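Local coordinates for structural PPIase-like protein L605 (Mimivirus, PDB 2OSE) that belongs to the cyclophilin family, probably acts as a peptidyl-prolyl cis-trans isomerase and may bind cyclosporin A, and assembles as a homotrimer, at residues A[40-46]-A[106-112]; A[123-129]-A[148-154]; A[74-80]-A[92-96]. All blocks are in the same frame, centred on the assembly; numbering follows the deposited sequence.

Contact 1 of 3, residues A[40-46]-A[106-112]; sequences FPAGVEN and VYCDEPI
In this cyclophilin fold, the first turn and a half of helix 41-52 is covered by a loop, residues 106-112, from the long connection between strands 89-92 and 128-135. Phe40 is the N-cap residue, and the helix starts at Pro41 with regular hydrogen bonds: Val44 N to Phe40 O (3.0 Å), Glu45 N to Pro41 O (3.0 Å) and Asn46 N to Ala42 O (3.1 Å). The loop makes an inverse gamma turn centred on Tyr107 and a type I' turn from Tyr107 to Glu110, closed by Glu110 N to Tyr107 O (3.0 Å), with Cys108 and Asp109 both at positive phi. The loop comes nearest the helix at two places, CA to CA: Asn46 with Val106 at 5.9 Å and Gly43 with Ile112 at 6.8 Å.

Between these, Tyr107 (chi1 m) reaches across, and its OH donates to Ala42 O at 2.7 Å, so that carbonyl serves both the tyrosine and Asn46 N. Tyr107 CE2 lies 3.9 Å from Asn46 CB. Glu45 (chi1 m) only brushes the hydroxyl, CB to Tyr107 OH 3.5 Å; its carboxylate is engaged by Arg37 (salt bridge) and Ser11 (hydrogen bond). Ile112 (m, t) points toward the helix, its CG2 3.5 Å from Ala42 CB and 3.8 Å from Phe40 CZ. Gly43 has no room for a CB, which would strike the Phe40 ring. Asn46 adopts chi1 t, placing OD1 2.9 Å from Val106 N to accept its hydrogen, while ND2 sits 3.5 Å from Ile112 CD1.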
loop_
_atom_site.group_PDB
_atom_site.type_symbol
_atom_site.label_atom_id
_atom_site.label_comp_id
_atom_site.label_asym_id
_atom_site.label_seq_id
_atom_site.Cartn_x
_atom_site.Cartn_y
_atom_site.Cartn_z
ATOM N N PHE A 40 5.872 -24.515 20.542
ATOM C CA PHE A 40 5.256 -23.281 21.019
ATOM C C PHE A 40 3.831 -23.585 21.399
ATOM O O PHE A 40 2.904 -23.266 20.627
ATOM C CB PHE A 40 5.246 -22.237 19.870
ATOM C CG PHE A 40 4.873 -20.837 20.272
ATOM C CD1 PHE A 40 4.441 -20.526 21.568
ATOM C CD2 PHE A 40 4.942 -19.800 19.304
ATOM C CE1 PHE A 40 4.084 -19.221 21.912
ATOM C CE2 PHE A 40 4.595 -18.490 19.634
ATOM C CZ PHE A 40 4.172 -18.187 20.941
ATOM N N PRO A 41 3.606 -24.187 22.587
ATOM C CA PRO A 41 2.253 -24.571 22.945
ATOM C C PRO A 41 1.129 -23.550 22.804
ATOM O O PRO A 41 0.074 -23.867 22.237
ATOM C CB PRO A 41 2.409 -25.039 24.407
ATOM C CG PRO A 41 3.754 -25.610 24.447
ATOM C CD PRO A 41 4.578 -24.635 23.618
ATOM N N ALA A 42 1.308 -22.339 23.330
ATOM C CA ALA A 42 0.217 -21.359 23.287
ATOM C C ALA A 42 -0.059 -20.845 21.858
ATOM O O ALA A 42 -1.181 -20.533 21.527
ATOM C CB ALA A 42 0.536 -20.142 24.226
ATOM N N GLY A 43 0.983 -20.736 21.050
ATOM C CA GLY A 43 0.835 -20.245 19.668
ATOM C C GLY A 43 0.206 -21.284 18.751
ATOM O O GLY A 43 -0.591 -20.943 17.885
ATOM N N VAL A 44 0.580 -22.540 18.951
ATOM C CA VAL A 44 -0.056 -23.710 18.290
ATOM C C VAL A 44 -1.537 -23.851 18.657
ATOM O O VAL A 44 -2.398 -24.017 17.770
ATOM C CB VAL A 44 0.743 -25.000 18.580
ATOM C CG1 VAL A 44 -0.048 -26.274 18.136
ATOM C CG2 VAL A 44 2.060 -24.918 17.866
ATOM N N GLU A 45 -1.852 -23.777 19.954
ATOM C CA GLU A 45 -3.256 -23.867 20.360
ATOM C C GLU A 45 -4.116 -22.735 19.814
ATOM O O GLU A 45 -5.240 -22.966 19.379
ATOM C CB GLU A 45 -3.422 -24.037 21.901
ATOM C CG GLU A 45 -2.884 -25.366 22.434
ATOM C CD GLU A 45 -3.587 -26.634 21.879
ATOM O OE1 GLU A 45 -4.779 -26.600 21.495
ATOM O OE2 GLU A 45 -2.916 -27.687 21.844
ATOM N N ASN A 46 -3.573 -21.516 19.788
ATOM C CA ASN A 46 -4.312 -20.414 19.194
ATOM C C ASN A 46 -4.554 -20.680 17.705
ATOM O O ASN A 46 -5.653 -20.506 17.228
ATOM C CB ASN A 46 -3.545 -19.094 19.379
ATOM C CG ASN A 46 -4.307 -17.884 18.844
ATOM O OD1 ASN A 46 -5.485 -17.670 19.177
ATOM N ND2 ASN A 46 -3.625 -17.068 18.020
ATOM N N VAL A 106 -7.484 -16.364 20.833
ATOM C CA VAL A 106 -8.602 -17.052 21.507
ATOM C C VAL A 106 -8.557 -16.840 23.039
ATOM O O VAL A 106 -9.471 -17.239 23.764
ATOM C CB VAL A 106 -8.639 -18.583 21.188
ATOM C CG1 VAL A 106 -8.851 -18.830 19.689
ATOM C CG2 VAL A 106 -7.351 -19.306 21.688
ATOM N N TYR A 107 -7.485 -16.218 23.518
ATOM C CA TYR A 107 -7.305 -16.000 24.949
ATOM C C TYR A 107 -7.862 -14.645 25.408
ATOM O O TYR A 107 -7.127 -13.839 25.972
ATOM C CB TYR A 107 -5.819 -16.101 25.272
ATOM C CG TYR A 107 -5.158 -17.340 24.692
ATOM C CD1 TYR A 107 -5.500 -18.618 25.155
ATOM C CD2 TYR A 107 -4.184 -17.236 23.692
ATOM C CE1 TYR A 107 -4.883 -19.765 24.635
ATOM C CE2 TYR A 107 -3.546 -18.380 23.174
ATOM C CZ TYR A 107 -3.914 -19.638 23.648
ATOM O OH TYR A 107 -3.326 -20.761 23.132
ATOM N N CYS A 108 -9.154 -14.402 25.166
ATOM C CA CYS A 108 -9.761 -13.059 25.331
ATOM C C CYS A 108 -8.955 -11.965 24.612
ATOM O O CYS A 108 -8.846 -10.816 25.094
ATOM C CB CYS A 108 -9.932 -12.698 26.812
ATOM S SG CYS A 108 -10.810 -13.954 27.751
ATOM N N ASP A 109 -8.379 -12.336 23.463
ATOM C CA ASP A 109 -7.554 -11.440 22.656
ATOM C C ASP A 109 -6.318 -10.923 23.370
ATOM O O ASP A 109 -5.722 -9.919 22.953
ATOM C CB ASP A 109 -8.392 -10.293 22.091
ATOM C CG ASP A 109 -9.334 -10.754 21.009
ATOM O OD1 ASP A 109 -8.847 -11.113 19.904
ATOM O OD2 ASP A 109 -10.556 -10.789 21.276
ATOM N N GLU A 110 -5.922 -11.623 24.433
ATOM C CA GLU A 110 -4.645 -11.359 25.083
ATOM C C GLU A 110 -3.504 -11.703 24.130
ATOM O O GLU A 110 -3.573 -12.717 23.415
ATOM C CB GLU A 110 -4.469 -12.205 26.348
ATOM C CG GLU A 110 -5.361 -11.868 27.527
ATOM C CD GLU A 110 -5.069 -12.783 28.722
ATOM O OE1 GLU A 110 -5.946 -13.610 29.048
ATOM O OE2 GLU A 110 -3.956 -12.700 29.317
ATOM N N PRO A 111 -2.447 -10.868 24.127
ATOM C CA PRO A 111 -1.202 -11.194 23.451
ATOM C C PRO A 111 -0.673 -12.548 23.908
ATOM O O PRO A 111 -0.854 -12.921 25.083
ATOM C CB PRO A 111 -0.236 -10.109 23.941
ATOM C CG PRO A 111 -1.079 -8.964 24.361
ATOM C CD PRO A 111 -2.418 -9.534 24.767
ATOM N N ILE A 112 -0.007 -13.269 23.006
ATOM C CA ILE A 112 0.632 -14.534 23.368
ATOM C C ILE A 112 2.115 -14.328 23.605
ATOM O O ILE A 112 2.825 -13.936 22.700
ATOM C CB ILE A 112 0.435 -15.656 22.269
ATOM C CG1 ILE A 112 -1.042 -15.830 21.952
ATOM C CG2 ILE A 112 1.069 -16.977 22.728
ATOM C CD1 ILE A 112 -1.325 -16.500 20.603
#

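Contact 2 of 3, residues A[123-129]-A[148-154]; sequences HESKGLL and MITLDDI
An antiparallel strand pair of the cyclophilin sheet, 128-135 with 147-150, frays here into two loops that stay side by side. His123 (chi1 t) lays CE1 3.7 Å from Thr150 CG2, while its NE2 bonds to Ser130. Glu124 O accepts from Ile154 N (2.8 Å). Ser125 O accepts from Thr150 OG1 (2.6 Å), and the CA atoms of Ser125 and Asp153 are 4.0 Å apart. Lys126 N donates to Asp153 OD1 (2.9 Å); its extended side chain passes Leu151, CE to O 3.4 Å, to a salt bridge with Asp181. Gly127, at positive phi, turns the chain and gives its N to Thr150 O (2.8 Å). Leu128 N bonds to Thr150 OG1 (3.0 Å), and Leu128 O accepts from Thr150 N (3.0 Å). Leu129 (t, p) faces Ile149 in a non-hydrogen-bonded pair, CA to CA 4.6 Å, with CD1 3.9 Å from Ile149 CG1. Thr150, at chi1 p, thus donates and accepts through one hydroxyl; with the Asp153 carboxylate and backbone bonds, it continues the pairing where regular strand geometry stops.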
loop_
_atom_site.group_PDB
_atom_site.type_symbol
_atom_site.label_atom_id
_atom_site.label_comp_id
_atom_site.label_asym_id
_atom_site.label_seq_id
_atom_site.Cartn_x
_atom_site.Cartn_y
_atom_site.Cartn_z
ATOM N N HIS A 123 14.092 -22.799 9.777
ATOM C CA HIS A 123 13.141 -22.051 8.933
ATOM C C HIS A 123 13.719 -21.947 7.517
ATOM O O HIS A 123 13.826 -20.855 6.935
ATOM C CB HIS A 123 12.888 -20.649 9.552
ATOM C CG HIS A 123 11.532 -20.054 9.270
ATOM N ND1 HIS A 123 10.729 -20.453 8.217
ATOM C CD2 HIS A 123 10.876 -19.030 9.872
ATOM C CE1 HIS A 123 9.624 -19.726 8.208
ATOM N NE2 HIS A 123 9.686 -18.861 9.206
ATOM N N GLU A 124 14.085 -23.095 6.964
ATOM C CA GLU A 124 14.842 -23.156 5.718
ATOM C C GLU A 124 14.135 -23.806 4.514
ATOM O O GLU A 124 14.668 -23.807 3.405
ATOM C CB GLU A 124 16.138 -23.919 5.990
ATOM C CG GLU A 124 16.815 -23.523 7.290
ATOM C CD GLU A 124 18.226 -24.059 7.401
ATOM O OE1 GLU A 124 18.420 -25.290 7.258
ATOM O OE2 GLU A 124 19.130 -23.223 7.613
ATOM N N SER A 125 12.946 -24.358 4.741
ATOM C CA SER A 125 12.269 -25.195 3.773
ATOM C C SER A 125 10.944 -24.619 3.347
ATOM O O SER A 125 10.307 -23.832 4.077
ATOM C CB SER A 125 11.982 -26.578 4.372
ATOM O OG SER A 125 13.154 -27.135 4.858
ATOM N N LYS A 126 10.538 -25.056 2.156
ATOM C CA LYS A 126 9.232 -24.741 1.569
ATOM C C LYS A 126 8.110 -25.321 2.418
ATOM O O LYS A 126 8.253 -26.405 2.990
ATOM C CB LYS A 126 9.166 -25.384 0.180
ATOM C CG LYS A 126 7.894 -25.124 -0.617
ATOM C CD LYS A 126 8.110 -25.767 -1.975
ATOM C CE LYS A 126 7.116 -25.338 -3.004
ATOM N NZ LYS A 126 7.650 -25.859 -4.308
ATOM N N GLY A 127 6.978 -24.621 2.464
ATOM C CA GLY A 127 5.801 -25.134 3.154
ATOM C C GLY A 127 5.918 -25.239 4.653
ATOM O O GLY A 127 5.235 -26.055 5.261
ATOM N N LEU A 128 6.759 -24.409 5.272
ATOM C CA LEU A 128 6.770 -24.293 6.731
ATOM C C LEU A 128 5.827 -23.228 7.174
ATOM O O LEU A 128 5.792 -22.147 6.553
ATOM C CB LEU A 128 8.181 -23.973 7.232
ATOM C CG LEU A 128 9.237 -25.044 6.980
ATOM C CD1 LEU A 128 10.536 -24.571 7.588
ATOM C CD2 LEU A 128 8.832 -26.370 7.643
ATOM N N LEU A 129 5.050 -23.532 8.223
ATOM C CA LEU A 129 4.135 -22.604 8.874
ATOM C C LEU A 129 4.823 -21.956 10.082
ATOM O O LEU A 129 5.447 -22.666 10.881
ATOM C CB LEU A 129 2.893 -23.348 9.421
ATOM C CG LEU A 129 1.917 -22.525 10.286
ATOM C CD1 LEU A 129 1.153 -21.531 9.404
ATOM C CD2 LEU A 129 0.961 -23.430 11.072
ATOM N N MET A 148 2.646 -17.160 8.790
ATOM C CA MET A 148 3.341 -17.138 7.534
ATOM C C MET A 148 3.528 -18.573 7.034
ATOM O O MET A 148 3.789 -19.468 7.824
ATOM C CB MET A 148 4.719 -16.533 7.783
ATOM C CG MET A 148 5.595 -16.405 6.540
ATOM S SD MET A 148 7.264 -15.831 6.883
ATOM C CE MET A 148 6.909 -14.065 7.180
ATOM N N ILE A 149 3.438 -18.759 5.711
ATOM C CA ILE A 149 3.845 -20.024 5.063
ATOM C C ILE A 149 4.872 -19.723 3.998
ATOM O O ILE A 149 4.673 -18.822 3.140
ATOM C CB ILE A 149 2.599 -20.788 4.453
ATOM C CG1 ILE A 149 1.558 -21.077 5.543
ATOM C CG2 ILE A 149 3.033 -22.069 3.732
ATOM C CD1 ILE A 149 0.299 -21.742 5.027
ATOM N N THR A 150 5.970 -20.477 4.012
ATOM C CA THR A 150 7.027 -20.280 3.020
ATOM C C THR A 150 6.656 -20.914 1.680
ATOM O O THR A 150 6.116 -22.053 1.636
ATOM C CB THR A 150 8.407 -20.852 3.472
ATOM O OG1 THR A 150 8.231 -22.192 3.975
ATOM C CG2 THR A 150 9.035 -19.990 4.568
ATOM N N LEU A 151 7.028 -20.226 0.585
ATOM C CA LEU A 151 6.725 -20.674 -0.790
ATOM C C LEU A 151 7.906 -21.402 -1.398
ATOM O O LEU A 151 7.782 -22.032 -2.461
ATOM C CB LEU A 151 6.322 -19.503 -1.709
ATOM C CG LEU A 151 5.057 -18.742 -1.311
ATOM C CD1 LEU A 151 4.872 -17.480 -2.168
ATOM C CD2 LEU A 151 3.783 -19.610 -1.364
ATOM N N ASP A 152 9.061 -21.322 -0.736
ATOM C CA ASP A 152 10.235 -21.997 -1.263
ATOM C C ASP A 152 11.181 -22.353 -0.135
ATOM O O ASP A 152 10.948 -21.955 1.012
ATOM C CB ASP A 152 10.948 -21.093 -2.273
ATOM C CG ASP A 152 11.780 -21.878 -3.273
ATOM O OD1 ASP A 152 11.981 -23.115 -3.109
ATOM O OD2 ASP A 152 12.230 -21.258 -4.241
ATOM N N ASP A 153 12.226 -23.120 -0.476
ATOM C CA ASP A 153 13.374 -23.358 0.397
ATOM C C ASP A 153 14.229 -22.075 0.388
ATOM O O ASP A 153 14.128 -21.265 -0.533
ATOM C CB ASP A 153 14.257 -24.491 -0.170
ATOM C CG ASP A 153 13.540 -25.823 -0.264
ATOM O OD1 ASP A 153 12.666 -26.131 0.586
ATOM O OD2 ASP A 153 13.873 -26.583 -1.203
ATOM N N ILE A 154 15.077 -21.901 1.394
ATOM C CA ILE A 154 16.118 -20.869 1.296
ATOM C C ILE A 154 16.955 -21.114 0.035
ATOM O O ILE A 154 17.284 -22.253 -0.289
ATOM C CB ILE A 154 17.045 -20.841 2.519
ATOM C CG1 ILE A 154 16.288 -20.403 3.773
ATOM C CG2 ILE A 154 18.217 -19.888 2.274
ATOM C CD1 ILE A 154 17.185 -20.195 5.008
#

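Contact 3 of 3, residues A[74-80]-A[92-96]; sequences RTYEGCK and SGDIY
Two loops of the cyclophilin fold meet here, one leading into strand 83-85 and the other leaving strand 89-92, with helix 41-52 and strand 198-205 packed nearby. Thr75 OG1 accepts from Glu77 N (2.9 Å) in an ST turn that overlaps a type II turn from Tyr76 to Cys79, with Gly78 at positive phi. Opposite, Gly93 (phi 127°) and an inverse gamma turn at Asp94 bring Ile95 to Tyr76, CA to CA 5.8 Å. Ile95 (p, t) sets CG2 against Thr75 O at 3.4 Å, Tyr76 CD1 at 3.8 Å and Cys79 SG at 3.9 Å. The Tyr76 ring meets Gly93 CA edge-on from CE1 (3.7 Å), and its OH bonds to Ser145. Asp94 OD2 hydrogen-bonds Ser101 and salt-bridges Lys194 of a neighbouring subunit, placing this loop at the trimer interface. Arg74 NE donates to Tyr96 OH (3.0 Å); Arg74 also hydrogen-bonds Asn2 and salt-bridges Asp109, which Tyr96 OH hydrogen-bonds. At the other end, Ser92 OG (chi1 t) donates to Lys80 O at 2.7 Å.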
loop_
_atom_site.group_PDB
_atom_site.type_symbol
_atom_site.label_atom_id
_atom_site.label_comp_id
_atom_site.label_asym_id
_atom_site.label_seq_id
_atom_site.Cartn_x
_atom_site.Cartn_y
_atom_site.Cartn_z
ATOM N N ARG A 74 -14.536 -16.341 16.165
ATOM C CA ARG A 74 -13.137 -16.167 15.758
ATOM C C ARG A 74 -12.708 -17.327 14.840
ATOM O O ARG A 74 -12.557 -18.454 15.312
ATOM C CB ARG A 74 -12.220 -16.154 16.983
ATOM C CG ARG A 74 -12.370 -14.987 17.964
ATOM C CD ARG A 74 -11.183 -14.971 18.924
ATOM N NE ARG A 74 -11.338 -14.031 20.042
ATOM C CZ ARG A 74 -11.761 -14.364 21.264
ATOM N NH1 ARG A 74 -12.085 -15.625 21.545
ATOM N NH2 ARG A 74 -11.880 -13.430 22.217
ATOM N N THR A 75 -12.548 -17.044 13.542
ATOM C CA THR A 75 -12.094 -18.037 12.555
ATOM C C THR A 75 -11.096 -17.452 11.547
ATOM O O THR A 75 -11.062 -16.244 11.315
ATOM C CB THR A 75 -13.289 -18.712 11.820
ATOM O OG1 THR A 75 -12.800 -19.635 10.851
ATOM C CG2 THR A 75 -14.160 -17.688 11.108
ATOM N N TYR A 76 -10.272 -18.320 10.961
ATOM C CA TYR A 76 -9.398 -17.932 9.876
ATOM C C TYR A 76 -10.196 -17.868 8.583
ATOM O O TYR A 76 -9.753 -17.279 7.635
ATOM C CB TYR A 76 -8.251 -18.949 9.732
ATOM C CG TYR A 76 -7.079 -18.713 10.641
ATOM C CD1 TYR A 76 -6.480 -17.439 10.727
ATOM C CD2 TYR A 76 -6.534 -19.752 11.397
ATOM C CE1 TYR A 76 -5.382 -17.221 11.550
ATOM C CE2 TYR A 76 -5.448 -19.545 12.225
ATOM C CZ TYR A 76 -4.864 -18.266 12.293
ATOM O OH TYR A 76 -3.755 -18.036 13.088
ATOM N N GLU A 77 -11.379 -18.487 8.554
ATOM C CA GLU A 77 -12.229 -18.529 7.372
ATOM C C GLU A 77 -12.575 -17.096 6.959
ATOM O O GLU A 77 -13.085 -16.323 7.759
ATOM C CB GLU A 77 -13.485 -19.382 7.590
ATOM C CG GLU A 77 -14.432 -19.358 6.344
ATOM C CD GLU A 77 -15.601 -20.347 6.391
ATOM O OE1 GLU A 77 -15.849 -21.001 7.425
ATOM O OE2 GLU A 77 -16.269 -20.487 5.343
ATOM N N GLY A 78 -12.207 -16.737 5.730
ATOM C CA GLY A 78 -12.486 -15.414 5.194
ATOM C C GLY A 78 -11.300 -14.479 5.237
ATOM O O GLY A 78 -11.280 -13.473 4.528
ATOM N N CYS A 79 -10.302 -14.799 6.063
ATOM C CA CYS A 79 -9.058 -14.014 6.110
ATOM C C CYS A 79 -8.374 -13.919 4.761
ATOM O O CYS A 79 -8.276 -14.922 4.025
ATOM C CB CYS A 79 -8.070 -14.627 7.090
ATOM S SG CYS A 79 -8.523 -14.372 8.767
ATOM N N LYS A 80 -7.884 -12.722 4.446
ATOM C CA LYS A 80 -7.106 -12.499 3.229
ATOM C C LYS A 80 -5.630 -12.772 3.492
ATOM O O LYS A 80 -5.154 -12.642 4.624
ATOM C CB LYS A 80 -7.269 -11.059 2.719
ATOM C CG LYS A 80 -8.738 -10.634 2.506
ATOM C CD LYS A 80 -8.835 -9.243 1.854
ATOM C CE LYS A 80 -10.319 -8.850 1.634
ATOM N NZ LYS A 80 -10.392 -7.386 1.256
ATOM N N SER A 92 -1.098 -14.354 6.528
ATOM C CA SER A 92 -2.503 -14.101 6.786
ATOM C C SER A 92 -2.764 -14.000 8.294
ATOM O O SER A 92 -1.825 -14.019 9.066
ATOM C CB SER A 92 -3.376 -15.196 6.144
ATOM O OG SER A 92 -4.741 -14.809 6.134
ATOM N N GLY A 93 -4.027 -13.852 8.697
ATOM C CA GLY A 93 -4.372 -13.910 10.118
ATOM C C GLY A 93 -5.161 -12.764 10.724
ATOM O O GLY A 93 -5.389 -12.762 11.936
ATOM N N ASP A 94 -5.564 -11.794 9.897
ATOM C CA ASP A 94 -6.433 -10.686 10.340
ATOM C C ASP A 94 -7.864 -11.156 10.488
ATOM O O ASP A 94 -8.717 -10.886 9.619
ATOM C CB ASP A 94 -6.399 -9.542 9.333
ATOM C CG ASP A 94 -5.323 -8.535 9.627
ATOM O OD1 ASP A 94 -4.434 -8.797 10.480
ATOM O OD2 ASP A 94 -5.389 -7.459 9.001
ATOM N N ILE A 95 -8.121 -11.835 11.603
ATOM C CA ILE A 95 -9.387 -12.514 11.840
ATOM C C ILE A 95 -10.585 -11.564 12.056
ATOM O O ILE A 95 -11.744 -11.993 11.994
ATOM C CB ILE A 95 -9.248 -13.549 13.018
ATOM C CG1 ILE A 95 -8.746 -12.858 14.285
ATOM C CG2 ILE A 95 -8.326 -14.719 12.606
ATOM C CD1 ILE A 95 -8.999 -13.649 15.577
ATOM N N TYR A 96 -10.313 -10.280 12.294
ATOM C CA TYR A 96 -11.403 -9.298 12.439
ATOM C C TYR A 96 -11.530 -8.351 11.249
ATOM O O TYR A 96 -10.550 -7.700 10.874
ATOM C CB TYR A 96 -11.236 -8.493 13.722
ATOM C CG TYR A 96 -11.040 -9.329 14.958
ATOM C CD1 TYR A 96 -11.999 -10.260 15.352
ATOM C CD2 TYR A 96 -9.894 -9.192 15.737
ATOM C CE1 TYR A 96 -11.817 -11.037 16.499
ATOM C CE2 TYR A 96 -9.714 -9.961 16.884
ATOM C CZ TYR A 96 -10.687 -10.875 17.250
ATOM O OH TYR A 96 -10.525 -11.638 18.386
#

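How the contacts relate
Following the chain from the N terminus, the start of helix 41-52 waits for its partner until residues 106-112, where contact 1 closes a long loop. Contact 3 is nested inside that loop, joining 74-80 to 92-96 round strands 83-85 and 89-92. Contact 2 comes afterwards, in series, closing the short excursion between 123-129 and 148-154. Contacts 1 and 3 touch: Asp109 takes a salt bridge from Arg74 and a probable hydrogen bond with Tyr96, linking the helix-covering loop to the loops before strand 83-85 and after strand 89-92. Contact 2 lies on the opposite side of the chain's centre from the other two, where a strand pair of the sheet gives way to loops.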